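Local coordinates for DNA damage response protein Rtt109, putative (Neosartorya fumigata, PDB 5ZB9) that probably transfers acetyl groups from acetyl-CoA to lysine residues of histone H3, at residues M135-A140 / F318-I323. Numbering follows the deposited sequence.
Sequences MVSLFA and FLWLVI
Val-136 and Leu-321 form one of two hydrogen-bonded pairs that join strands 135-140 and 318-323 as antiparallel neighbours in the central sheet of the histone acetyltransferase fold. Their backbone bonds run both ways, Val-136 N to Leu-321 O at 2.8 Å and Leu-321 N to Val-136 O at 2.7 Å. Leu-138 and Leu-319 make the second pair, in which Leu-138 N reaches Leu-319 O at the longer distance of 3.2 Å. That carbonyl is gripped twice: Ser-137, its OG anti to the backbone N (chi1 -174°), also donates to Leu-319 O, from 22° out of the carbonyl plane.

Apolar contacts line both faces of the sheet. On one, Val-136 meets Leu-321 CB to CB, while Leu-138 and Leu-319 run alongside each other with their ends turned to the same side, CG of Leu-138 4.1 Å from CB of Leu-319. Helix 162-177 packs over this leucine face; its Trp-168, which binds CoA in another structure of this protein, though none is bound here, has its side chain about 7 Å from that of Leu-138.

The other face carries Phe-139, Phe-318 and Trp-320. The Phe-139 ring leads away, and its CB touches CD1 of Phe-318 at 3.6 Å; the Trp-320 indole donates through NE1 to acetylated Lys-264. Met-135 flanks that indole in an oblique Met-aromatic contact, its SD 3.7 Å from Trp-320 CD1, the same carbon that Ser-137 OG approaches to 3.2 Å.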
loop_
_atom_site.group_PDB
_atom_site.type_symbol
_atom_site.label_atom_id
_atom_site.label_comp_id
_atom_site.label_asym_id
_atom_site.label_seq_id
_atom_site.Cartn_x
_atom_site.Cartn_y
_atom_site.Cartn_z
ATOM N N MET A 135 5.569 -1.976 -7.791
ATOM C CA MET A 135 5.012 -2.840 -6.759
ATOM C C MET A 135 3.942 -2.136 -5.923
ATOM O O MET A 135 4.116 -0.985 -5.511
ATOM C CB MET A 135 6.130 -3.343 -5.847
ATOM C CG MET A 135 5.635 -4.125 -4.658
ATOM S SD MET A 135 6.965 -4.926 -3.750
ATOM C CE MET A 135 7.641 -3.548 -2.831
ATOM N N VAL A 136 2.828 -2.823 -5.691
ATOM C CA VAL A 136 1.862 -2.376 -4.700
ATOM C C VAL A 136 1.996 -3.275 -3.487
ATOM O O VAL A 136 2.014 -4.496 -3.612
ATOM C CB VAL A 136 0.414 -2.410 -5.220
ATOM C CG1 VAL A 136 -0.553 -1.944 -4.132
ATOM C CG2 VAL A 136 0.282 -1.545 -6.452
ATOM N N SER A 137 2.097 -2.672 -2.313
ATOM C CA SER A 137 2.363 -3.442 -1.121
ATOM C C SER A 137 1.581 -2.919 0.082
ATOM O O SER A 137 1.217 -1.744 0.143
ATOM C CB SER A 137 3.870 -3.434 -0.825
ATOM O OG SER A 137 4.190 -4.287 0.267
ATOM N N LEU A 138 1.340 -3.807 1.040
ATOM C CA LEU A 138 0.636 -3.464 2.271
ATOM C C LEU A 138 0.763 -4.609 3.264
ATOM O O LEU A 138 1.043 -5.742 2.875
ATOM C CB LEU A 138 -0.846 -3.175 1.992
ATOM C CG LEU A 138 -1.686 -4.349 1.472
ATOM C CD1 LEU A 138 -2.280 -5.214 2.605
ATOM C CD2 LEU A 138 -2.781 -3.855 0.542
ATOM N N PHE A 139 0.541 -4.324 4.539
ATOM C CA PHE A 139 0.357 -5.395 5.507
ATOM C C PHE A 139 -1.065 -5.299 6.039
ATOM O O PHE A 139 -1.604 -4.210 6.184
ATOM C CB PHE A 139 1.403 -5.340 6.634
ATOM C CG PHE A 139 1.287 -4.145 7.538
ATOM C CD1 PHE A 139 2.033 -2.999 7.295
ATOM C CD2 PHE A 139 0.459 -4.175 8.658
ATOM C CE1 PHE A 139 1.942 -1.893 8.144
ATOM C CE2 PHE A 139 0.362 -3.070 9.508
ATOM C CZ PHE A 139 1.103 -1.935 9.250
ATOM N N ALA A 140 -1.683 -6.442 6.299
ATOM C CA ALA A 140 -3.079 -6.460 6.710
ATOM C C ALA A 140 -3.217 -6.995 8.121
ATOM O O ALA A 140 -2.805 -8.119 8.402
ATOM C CB ALA A 140 -3.908 -7.294 5.751
ATOM N N PHE A 318 1.061 -10.197 4.635
ATOM C CA PHE A 318 1.886 -9.295 3.854
ATOM C C PHE A 318 1.631 -9.525 2.381
ATOM O O PHE A 318 1.704 -10.649 1.892
ATOM C CB PHE A 318 3.362 -9.482 4.192
ATOM C CG PHE A 318 3.662 -9.312 5.649
ATOM C CD1 PHE A 318 3.785 -8.050 6.197
ATOM C CD2 PHE A 318 3.801 -10.412 6.475
ATOM C CE1 PHE A 318 4.047 -7.881 7.540
ATOM C CE2 PHE A 318 4.071 -10.249 7.827
ATOM C CZ PHE A 318 4.194 -8.976 8.358
ATOM N N LEU A 319 1.325 -8.446 1.675
ATOM C CA LEU A 319 0.916 -8.536 0.287
ATOM C C LEU A 319 1.826 -7.728 -0.649
ATOM O O LEU A 319 2.145 -6.569 -0.378
ATOM C CB LEU A 319 -0.526 -8.066 0.164
ATOM C CG LEU A 319 -1.214 -8.283 -1.169
ATOM C CD1 LEU A 319 -1.322 -9.767 -1.401
ATOM C CD2 LEU A 319 -2.589 -7.685 -1.126
ATOM N N TRP A 320 2.254 -8.355 -1.739
ATOM C CA TRP A 320 3.007 -7.659 -2.771
ATOM C C TRP A 320 2.376 -7.950 -4.120
ATOM O O TRP A 320 2.295 -9.104 -4.541
ATOM C CB TRP A 320 4.486 -8.076 -2.777
ATOM C CG TRP A 320 5.119 -8.009 -1.428
ATOM C CD1 TRP A 320 5.710 -6.920 -0.850
ATOM C CD2 TRP A 320 5.211 -9.070 -0.472
ATOM N NE1 TRP A 320 6.168 -7.243 0.401
ATOM C CE2 TRP A 320 5.875 -8.554 0.660
ATOM C CE3 TRP A 320 4.798 -10.406 -0.464
ATOM C CZ2 TRP A 320 6.132 -9.328 1.793
ATOM C CZ3 TRP A 320 5.059 -11.178 0.661
ATOM C CH2 TRP A 320 5.720 -10.634 1.774
ATOM N N LEU A 321 1.898 -6.905 -4.780
ATOM C CA LEU A 321 1.466 -7.028 -6.155
ATOM C C LEU A 321 2.600 -6.533 -7.034
ATOM O O LEU A 321 2.948 -5.350 -6.995
ATOM C CB LEU A 321 0.187 -6.231 -6.406
ATOM C CG LEU A 321 -0.208 -6.104 -7.879
ATOM C CD1 LEU A 321 -0.567 -7.472 -8.469
ATOM C CD2 LEU A 321 -1.348 -5.115 -8.033
ATOM N N VAL A 322 3.205 -7.434 -7.799
ATOM C CA VAL A 322 4.355 -7.045 -8.615
ATOM C C VAL A 322 3.979 -6.960 -10.092
ATOM O O VAL A 322 3.575 -7.959 -10.712
ATOM C CB VAL A 322 5.542 -8.017 -8.442
ATOM C CG1 VAL A 322 6.728 -7.568 -9.284
ATOM C CG2 VAL A 322 5.937 -8.117 -6.974
ATOM N N ILE A 323 4.117 -5.755 -10.640
ATOM C CA ILE A 323 3.735 -5.461 -12.016
ATOM C C ILE A 323 4.960 -5.286 -12.914
ATOM O O ILE A 323 5.808 -4.427 -12.670
ATOM C CB ILE A 323 2.864 -4.190 -12.089
ATOM C CG1 ILE A 323 1.541 -4.414 -11.351
ATOM C CG2 ILE A 323 2.629 -3.772 -13.543
ATOM C CD1 ILE A 323 0.731 -3.156 -11.125
#